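Local atomic coordinates of proteasome accessory factor B/C (PafBC) (Paenarthrobacter aurescens, PDB entry 6SJ9), a protein that probably regulates transcription in the bacterial DNA damage response, using winged helix-turn-helix and WYL domains. Residues D320-P325 / E650-I655; E519-P524 / E558-A563. All coordinates share one frame; numbering follows the deposited sequence.

Overall arrangement
Both contacts are polar and lie at the surface, but they hold different elements of the chain. Contact 1 joins two helices, 305-323 and 645-659, each following the last strand of a four-stranded antiparallel sheet; its chemistry is ionic, one arginine held between two aspartates. Contact 2 lies at the margin of a five-stranded sheet: 519-524 is on one strand and 558-560 on the edge strand, with a third between them, and the chain then turns a corner; a weak hydrogen bond from an amide to a carboxylate passes over the third strand. Contact 1 and contact 2 have their nearest atoms about 23 Å apart; along the chain, contact 2 is nested within the loop that contact 1 closes.

Contact 1: residues D320-P325 / E650-I655; sequences DFDDAP and ETRAWI
The guanidinium group of R652 meets D322 and D323 at its edge rather than over a face. D323 OD1 lies almost exactly in its plane, 3.2 Å from R652 NH1, while D322 OD1 approaches the same nitrogen close to that plane. The carboxylates do not lie flat with it: that of D322 is turned 80° from the guanidinium, and D323 OD1 is met from above its own carboxylate plane. NH1 is thus shared by two acids. R652 NH1 is modelled 2.4 Å from D322 OD1, too short to be taken literally, although the salt bridge is clear. R652 NH2 adds only weak bonds to D323, 3.3 Å to D323 OD2 and longer to OD1.

The arginine suits this place because it is long and has several N-H groups in one plane. Its CG is anti to the backbone N (chi1 179°), and a bend at the next torsion (chi2 53°) carries the chain across to the end of helix 305-323. There two successive aspartates would probably be unfavourable without a cation, since the helix end already carries partial negative charge. The network continues along helix 645-659: R648 takes D322 OD2, and D656 takes R652 NE. Beside these charges, I655 packs on A318 and A319, whose small side chains are consistent with the close approach of the helices. The result is an interhelical salt-bridge network joining the C-terminal helices of the two WCX domains, whose four-stranded sheets each have the 2-3-1-4 strand order of a ferredoxin-like fold.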
# COMPACT_ATOMS: atom_id res chain seq x y z
N ASP A 320 27.81 2.88 9.01
CA ASP A 320 28.40 2.27 10.20
C ASP A 320 27.95 0.83 10.39
O ASP A 320 28.74 -0.03 10.82
CB ASP A 320 28.07 3.11 11.43
CG ASP A 320 28.70 4.50 11.38
OD1 ASP A 320 29.54 4.77 10.48
OD2 ASP A 320 28.28 5.36 12.18
N PHE A 321 26.67 0.54 10.13
CA PHE A 321 26.21 -0.84 10.27
C PHE A 321 26.91 -1.76 9.28
O PHE A 321 27.30 -2.88 9.62
CB PHE A 321 24.70 -0.91 10.14
CG PHE A 321 24.11 -2.15 10.74
CD1 PHE A 321 24.86 -2.95 11.59
CD2 PHE A 321 22.78 -2.49 10.49
CE1 PHE A 321 24.32 -4.09 12.15
CE2 PHE A 321 22.22 -3.62 11.06
CZ PHE A 321 22.99 -4.43 11.89
N ASP A 322 27.10 -1.30 8.05
CA ASP A 322 27.85 -2.07 7.07
C ASP A 322 29.31 -2.25 7.51
O ASP A 322 29.99 -3.20 7.08
CB ASP A 322 27.74 -1.34 5.74
CG ASP A 322 28.47 -1.99 4.63
OD1 ASP A 322 29.39 -1.34 4.09
OD2 ASP A 322 28.10 -3.11 4.26
N ASP A 323 29.83 -1.32 8.33
CA ASP A 323 31.18 -1.45 8.87
C ASP A 323 31.28 -2.48 9.99
O ASP A 323 32.38 -2.99 10.25
CB ASP A 323 31.71 -0.11 9.35
CG ASP A 323 32.29 0.68 8.21
OD1 ASP A 323 32.62 0.02 7.19
OD2 ASP A 323 32.42 1.92 8.33
N ALA A 324 30.17 -2.77 10.66
CA ALA A 324 30.20 -3.69 11.79
C ALA A 324 30.59 -5.07 11.26
O ALA A 324 30.42 -5.35 10.07
CB ALA A 324 28.84 -3.73 12.48
N PRO A 325 31.16 -5.92 12.08
CA PRO A 325 31.55 -7.23 11.56
C PRO A 325 30.32 -8.09 11.27
O PRO A 325 29.24 -7.91 11.83
CB PRO A 325 32.40 -7.82 12.70
CG PRO A 325 31.86 -7.13 13.95
CD PRO A 325 31.44 -5.76 13.52
N GLU A 650 27.57 -2.73 -3.84
CA GLU A 650 26.84 -1.81 -4.70
C GLU A 650 25.96 -0.88 -3.87
O GLU A 650 25.75 0.28 -4.25
CB GLU A 650 26.01 -2.62 -5.69
CG GLU A 650 25.44 -1.84 -6.86
CD GLU A 650 24.59 -2.72 -7.78
OE1 GLU A 650 24.74 -3.96 -7.76
OE2 GLU A 650 23.78 -2.15 -8.54
N THR A 651 25.41 -1.38 -2.75
CA THR A 651 24.65 -0.54 -1.81
C THR A 651 25.56 0.37 -1.00
O THR A 651 25.23 1.54 -0.75
CB THR A 651 23.81 -1.44 -0.89
OG1 THR A 651 22.64 -1.87 -1.58
CG2 THR A 651 23.38 -0.69 0.39
N ARG A 652 26.72 -0.14 -0.54
CA ARG A 652 27.64 0.74 0.17
C ARG A 652 28.10 1.91 -0.70
O ARG A 652 28.34 3.00 -0.18
CB ARG A 652 28.86 -0.06 0.68
CG ARG A 652 29.92 0.79 1.44
CD ARG A 652 29.25 1.58 2.56
NE ARG A 652 30.17 2.34 3.41
CZ ARG A 652 30.85 1.82 4.43
NH1 ARG A 652 30.70 0.53 4.72
NH2 ARG A 652 31.67 2.59 5.15
N ALA A 653 28.23 1.70 -2.01
CA ALA A 653 28.63 2.80 -2.88
C ALA A 653 27.51 3.85 -3.00
O ALA A 653 27.78 5.07 -3.01
CB ALA A 653 29.03 2.24 -4.25
N TRP A 654 26.25 3.39 -3.07
CA TRP A 654 25.11 4.31 -3.05
C TRP A 654 25.15 5.17 -1.80
O TRP A 654 25.13 6.41 -1.88
CB TRP A 654 23.83 3.48 -3.16
CG TRP A 654 22.51 4.14 -2.89
CD1 TRP A 654 21.84 4.17 -1.72
CD2 TRP A 654 21.66 4.76 -3.86
NE1 TRP A 654 20.63 4.81 -1.88
CE2 TRP A 654 20.50 5.18 -3.19
CE3 TRP A 654 21.79 5.04 -5.22
CZ2 TRP A 654 19.47 5.85 -3.83
CZ3 TRP A 654 20.78 5.71 -5.86
CH2 TRP A 654 19.62 6.10 -5.16
N ILE A 655 25.31 4.53 -0.63
CA ILE A 655 25.38 5.26 0.64
C ILE A 655 26.59 6.20 0.65
O ILE A 655 26.49 7.37 1.03
CB ILE A 655 25.43 4.29 1.83
CG1 ILE A 655 24.14 3.47 1.94
CG2 ILE A 655 25.71 5.04 3.12
CD1 ILE A 655 24.24 2.25 2.83

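Contact 2: residues E519-P524 / E558-A563; sequences ERDVDP and EPNGRA
D521 and N560 meet across strand 503-510, which separates their strands in the antiparallel sheet of a WYL domain, consistent with its Sm-like fold; N560 opens an Asx turn where the chain rounds a corner. The charge-assisted bond between the segments is weak: N560 ND2 donates to D521 OD1 over 3.1 Å, bent to 147°, the amide and carboxylate planes steeply inclined to each other. The strongest partner of ND2 is Q504 OE1 on the intervening strand, and D521 OD1 also forms a long, weak ion pair with R506.

Within 558-563 the bonds are local. N560 OD1 accepts from the backbone N of R562 at 3.0 Å, a donor lying above the carbonyl plane; chi1 of 62° sets the amide between backbone N and carbonyl carbon. Asparagine suits the site by donating and accepting at once; a leucine in place of N560 would probably leave D521 OD1, Q504 OE1 and the R562 N-H without these partners and the turn less fixed. G561 takes the corner's positive phi, at which a CB would press against N560 O. R562 NH1 donates a hydrogen bond to N560 O at 3.0 Å, the nitrogen lying nearly in line with the C=O bond (171°).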
# COMPACT_ATOMS: atom_id res chain seq x y z
N GLU A 519 11.55 -23.64 -18.91
CA GLU A 519 10.56 -24.55 -19.46
C GLU A 519 9.87 -25.26 -18.30
O GLU A 519 10.55 -25.80 -17.42
CB GLU A 519 11.23 -25.56 -20.41
CG GLU A 519 10.27 -26.21 -21.41
CD GLU A 519 10.91 -27.30 -22.35
OE1 GLU A 519 11.83 -28.09 -21.92
OE2 GLU A 519 10.50 -27.32 -23.54
N ARG A 520 8.54 -25.27 -18.31
CA ARG A 520 7.83 -25.80 -17.17
C ARG A 520 6.40 -26.14 -17.56
O ARG A 520 5.82 -25.50 -18.43
CB ARG A 520 7.80 -24.80 -16.03
CG ARG A 520 7.29 -23.45 -16.55
CD ARG A 520 7.32 -22.50 -15.41
NE ARG A 520 8.42 -21.61 -15.47
CZ ARG A 520 8.80 -20.82 -14.47
NH1 ARG A 520 9.77 -19.98 -14.70
NH2 ARG A 520 8.24 -20.87 -13.27
N ASP A 521 5.86 -27.16 -16.87
CA ASP A 521 4.45 -27.54 -16.96
C ASP A 521 3.66 -26.70 -15.98
O ASP A 521 4.06 -26.57 -14.82
CB ASP A 521 4.27 -29.03 -16.62
CG ASP A 521 4.87 -29.94 -17.73
OD1 ASP A 521 4.78 -29.62 -18.94
OD2 ASP A 521 5.44 -30.95 -17.36
N VAL A 522 2.55 -26.10 -16.43
CA VAL A 522 1.70 -25.28 -15.57
C VAL A 522 0.23 -25.65 -15.75
O VAL A 522 -0.22 -26.03 -16.84
CB VAL A 522 1.89 -23.77 -15.82
CG1 VAL A 522 3.30 -23.46 -15.78
CG2 VAL A 522 1.35 -23.35 -17.19
N ASP A 523 -0.53 -25.52 -14.65
CA ASP A 523 -1.98 -25.60 -14.67
C ASP A 523 -2.46 -24.17 -14.76
O ASP A 523 -2.41 -23.44 -13.76
CB ASP A 523 -2.54 -26.26 -13.41
CG ASP A 523 -2.02 -27.69 -13.19
OD1 ASP A 523 -1.87 -28.46 -14.17
OD2 ASP A 523 -1.86 -28.06 -12.00
N PRO A 524 -2.91 -23.70 -15.92
CA PRO A 524 -3.44 -22.33 -16.02
C PRO A 524 -4.70 -22.18 -15.19
O PRO A 524 -5.59 -23.03 -15.22
CB PRO A 524 -3.72 -22.15 -17.51
CG PRO A 524 -3.92 -23.53 -18.01
CD PRO A 524 -2.97 -24.42 -17.21
N GLU A 558 2.01 -24.72 -25.19
CA GLU A 558 1.46 -25.85 -25.88
C GLU A 558 0.86 -26.79 -24.84
O GLU A 558 1.52 -27.14 -23.85
CB GLU A 558 2.49 -26.66 -26.71
CG GLU A 558 3.59 -25.87 -27.36
CD GLU A 558 3.19 -25.29 -28.73
OE1 GLU A 558 2.01 -25.46 -29.13
OE2 GLU A 558 4.07 -24.67 -29.40
N PRO A 559 -0.30 -27.35 -25.15
CA PRO A 559 -0.82 -28.45 -24.33
C PRO A 559 0.20 -29.58 -24.29
O PRO A 559 0.94 -29.82 -25.23
CB PRO A 559 -2.09 -28.87 -25.07
CG PRO A 559 -2.46 -27.63 -25.94
CD PRO A 559 -1.14 -27.03 -26.32
N ASN A 560 0.23 -30.28 -23.19
CA ASN A 560 1.11 -31.45 -23.03
C ASN A 560 0.29 -32.72 -22.90
O ASN A 560 0.82 -33.75 -22.47
CB ASN A 560 2.04 -31.30 -21.83
CG ASN A 560 1.27 -31.20 -20.51
OD1 ASN A 560 0.06 -31.38 -20.46
ND2 ASN A 560 2.01 -31.02 -19.41
N GLY A 561 -1.00 -32.62 -23.15
CA GLY A 561 -1.85 -33.78 -23.21
C GLY A 561 -2.43 -34.15 -21.88
O GLY A 561 -3.32 -35.01 -21.84
N ARG A 562 -1.97 -33.54 -20.79
CA ARG A 562 -2.47 -33.92 -19.48
C ARG A 562 -3.55 -32.94 -19.00
O ARG A 562 -3.51 -31.77 -19.35
CB ARG A 562 -1.33 -34.05 -18.47
CG ARG A 562 -0.38 -35.17 -18.97
CD ARG A 562 1.06 -34.90 -18.74
NE ARG A 562 1.82 -36.17 -18.90
CZ ARG A 562 2.11 -36.78 -20.06
NH1 ARG A 562 1.68 -36.31 -21.25
NH2 ARG A 562 2.78 -37.90 -20.03
N ALA A 563 -4.45 -33.43 -18.14
CA ALA A 563 -5.41 -32.58 -17.45
C ALA A 563 -4.73 -31.81 -16.33
O ALA A 563 -3.77 -32.28 -15.72
CB ALA A 563 -6.53 -33.43 -16.78